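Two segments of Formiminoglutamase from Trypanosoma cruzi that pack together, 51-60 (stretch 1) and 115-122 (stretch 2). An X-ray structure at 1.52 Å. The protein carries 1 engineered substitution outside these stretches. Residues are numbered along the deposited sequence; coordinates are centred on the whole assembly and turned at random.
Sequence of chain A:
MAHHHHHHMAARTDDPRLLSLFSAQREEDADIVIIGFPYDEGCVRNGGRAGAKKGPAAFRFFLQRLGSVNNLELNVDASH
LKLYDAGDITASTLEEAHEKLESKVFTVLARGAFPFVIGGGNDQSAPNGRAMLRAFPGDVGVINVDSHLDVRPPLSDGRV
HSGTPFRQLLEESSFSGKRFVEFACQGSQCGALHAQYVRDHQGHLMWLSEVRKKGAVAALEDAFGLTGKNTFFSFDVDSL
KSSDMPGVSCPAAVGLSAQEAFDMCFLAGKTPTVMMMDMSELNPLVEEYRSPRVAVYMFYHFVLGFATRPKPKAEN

Stretch 1, residues 51-60: GAKKGPAAFR
Stretch 2 (115-122) PFVIGGGN

How do the two backbones run past each other? Gly-51 (phi/psi 133/-13) leads into a 3-10 turn over 52-54, phi -63 to -90 and psi -9 to -23, and a helix follows through Arg-60, with phi near -60 and psi near -43. Stretch 2 enters as a strand already under way at Pro-115, phi -85 to -119 and psi 118 to 129 as far as Ile-118. Gly-119 (-109/-177) then meets Gly-120 (92/156) through a cis peptide, and Gly-121 lies at -86/169. Helix and strand axes approach to 7.4 Å, their directions 114° apart. Lys-53 CA lies 4.7 Å from Gly-120 CA, and Pro-56 CA 5.7 Å from Ile-118 CA.

What ties the backbones together? Gly-120 N donates to Ala-52 O at 2.6 Å, with an N-H...O angle of 153°. The same Ala-52 O accepts from Gly-55 N at 3.0 Å, so one carbonyl joins the turn to the glycine loop.

Why are small residues and proline suited to this crossing? Gly-55 CA sits 3.7 Å from Gly-119 O, and an ideal CB on Gly-55 would clash with that oxygen. The positive phi of Gly-120 by itself favours glycine. Ala-52 points its methyl toward stretch 2, with CB 4.0 Å from Gly-121 N. The compact ring of Pro-56, C-gamma exo, packs against the strand backbone, with CD 3.4 Å from Gly-119 O and CG 3.6 Å from Ile-118 O, while Pro-56 CB meets Ile-118 CG2 at 4.3 Å.

What fills the apolar side of the contact? Phe-59 (chi1 t, chi2 -85°), Phe-116 (t, 89°) and Ile-118 (t, p) all point toward the opposing stretch and are buried. Ile-118 CB covers one face of the Phe-59 ring, and its CD1 reaches Phe-59 CD2 at 3.8 Å. Phe-59 CZ meets Phe-116 CE2 at 3.8 Å, the ring planes oblique at 32°.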

# COMPACT_ATOMS: atom_id res chain seq x y z
N GLY A 51 3.45 18.89 -13.63
CA GLY A 51 3.19 17.68 -14.40
C GLY A 51 1.74 17.27 -14.59
O GLY A 51 1.45 16.40 -15.42
N ALA A 52 0.82 17.87 -13.84
CA ALA A 52 -0.59 17.52 -13.92
C ALA A 52 -1.18 17.79 -15.30
O ALA A 52 -2.19 17.21 -15.70
CB ALA A 52 -1.40 18.24 -12.84
N LYS A 53 -0.55 18.69 -16.04
CA LYS A 53 -1.01 18.98 -17.39
C LYS A 53 -0.85 17.76 -18.31
O LYS A 53 -1.43 17.71 -19.39
CB LYS A 53 -0.25 20.17 -17.97
CG LYS A 53 1.15 19.81 -18.42
CD LYS A 53 2.04 21.02 -18.51
CE LYS A 53 3.47 20.58 -18.75
NZ LYS A 53 3.83 19.40 -17.90
N LYS A 54 -0.05 16.78 -17.88
CA LYS A 54 0.15 15.54 -18.64
C LYS A 54 -0.87 14.44 -18.28
O LYS A 54 -0.95 13.42 -18.95
CB LYS A 54 1.59 15.05 -18.47
CG LYS A 54 2.63 16.04 -18.99
CD LYS A 54 3.40 15.48 -20.18
CE LYS A 54 4.30 16.54 -20.83
NZ LYS A 54 5.39 17.06 -19.96
N GLY A 55 -1.65 14.68 -17.22
CA GLY A 55 -2.69 13.76 -16.80
C GLY A 55 -3.67 13.35 -17.88
O GLY A 55 -3.96 12.16 -18.05
N PRO A 56 -4.23 14.32 -18.62
CA PRO A 56 -5.17 13.96 -19.68
C PRO A 56 -4.61 13.00 -20.74
O PRO A 56 -5.36 12.14 -21.21
CB PRO A 56 -5.53 15.32 -20.30
CG PRO A 56 -5.36 16.29 -19.17
CD PRO A 56 -4.16 15.78 -18.42
N ALA A 57 -3.34 13.13 -21.10
CA ALA A 57 -2.71 12.24 -22.07
C ALA A 57 -2.55 10.83 -21.50
O ALA A 57 -2.85 9.83 -22.16
CB ALA A 57 -1.36 12.78 -22.50
N ALA A 58 -2.09 10.76 -20.26
CA ALA A 58 -1.88 9.49 -19.58
C ALA A 58 -3.21 8.78 -19.31
O ALA A 58 -3.32 7.57 -19.47
CB ALA A 58 -1.13 9.73 -18.28
N PHE A 59 -4.21 9.53 -18.88
CA PHE A 59 -5.54 9.00 -18.74
C PHE A 59 -6.01 8.40 -20.06
O PHE A 59 -6.53 7.28 -20.09
CB PHE A 59 -6.50 10.10 -18.29
CG PHE A 59 -7.90 9.62 -18.05
CD1 PHE A 59 -8.80 9.51 -19.09
CD2 PHE A 59 -8.31 9.29 -16.77
CE1 PHE A 59 -10.08 9.08 -18.86
CE2 PHE A 59 -9.58 8.85 -16.54
CZ PHE A 59 -10.47 8.75 -17.58
N ARG A 60 -5.83 9.14 -21.16
CA ARG A 60 -6.27 8.69 -22.50
C ARG A 60 -5.56 7.44 -22.95
O ARG A 60 -6.15 6.59 -23.62
CB ARG A 60 -6.07 9.78 -23.56
CG ARG A 60 -7.15 10.83 -23.54
CD ARG A 60 -7.09 11.79 -24.71
NE ARG A 60 -8.21 12.71 -24.63
CZ ARG A 60 -8.14 13.94 -24.12
NH1 ARG A 60 -6.98 14.40 -23.68
NH2 ARG A 60 -9.22 14.70 -24.07
N PRO A 115 -20.93 15.64 -18.38
CA PRO A 115 -19.54 16.03 -18.58
C PRO A 115 -18.59 15.39 -17.55
O PRO A 115 -18.84 15.47 -16.34
CB PRO A 115 -19.57 17.55 -18.36
CG PRO A 115 -20.92 17.87 -17.78
CD PRO A 115 -21.61 16.58 -17.47
N PHE A 116 -17.52 14.77 -18.03
CA PHE A 116 -16.43 14.32 -17.16
C PHE A 116 -15.15 15.03 -17.59
O PHE A 116 -14.72 14.91 -18.75
CB PHE A 116 -16.25 12.80 -17.23
CG PHE A 116 -14.98 12.31 -16.57
CD1 PHE A 116 -14.95 11.99 -15.22
CD2 PHE A 116 -13.81 12.16 -17.31
CE1 PHE A 116 -13.78 11.54 -14.62
CE2 PHE A 116 -12.64 11.70 -16.71
CZ PHE A 116 -12.63 11.39 -15.37
N VAL A 117 -14.56 15.78 -16.67
CA VAL A 117 -13.39 16.59 -17.00
C VAL A 117 -12.14 15.99 -16.39
O VAL A 117 -12.03 15.86 -15.17
CB VAL A 117 -13.56 18.05 -16.52
CG1 VAL A 117 -12.38 18.91 -17.01
CG2 VAL A 117 -14.89 18.63 -17.00
N ILE A 118 -11.20 15.61 -17.23
CA ILE A 118 -9.94 15.05 -16.75
C ILE A 118 -8.85 16.12 -16.77
O ILE A 118 -8.61 16.75 -17.80
CB ILE A 118 -9.50 13.79 -17.55
CG1 ILE A 118 -8.16 13.28 -17.03
CG2 ILE A 118 -9.46 14.07 -19.05
CD1 ILE A 118 -8.19 12.89 -15.58
N GLY A 119 -8.21 16.32 -15.62
CA GLY A 119 -7.15 17.30 -15.49
C GLY A 119 -5.77 16.67 -15.33
O GLY A 119 -5.62 15.44 -15.34
N GLY A 120 -4.75 17.52 -15.15
CA GLY A 120 -4.96 18.94 -14.90
C GLY A 120 -5.02 19.17 -13.40
O GLY A 120 -5.34 18.25 -12.66
N GLY A 121 -4.72 20.38 -12.95
CA GLY A 121 -4.77 20.70 -11.52
C GLY A 121 -6.13 21.13 -10.98
O GLY A 121 -7.06 21.42 -11.73
N ASN A 122 -6.23 21.20 -9.65
CA ASN A 122 -7.46 21.54 -8.92
C ASN A 122 -8.25 22.70 -9.50
O ASN A 122 -9.49 22.76 -9.37
CB ASN A 122 -7.14 21.91 -7.46
CG ASN A 122 -6.58 20.75 -6.65
OD1 ASN A 122 -7.04 19.61 -6.74
ND2 ASN A 122 -5.59 21.05 -5.82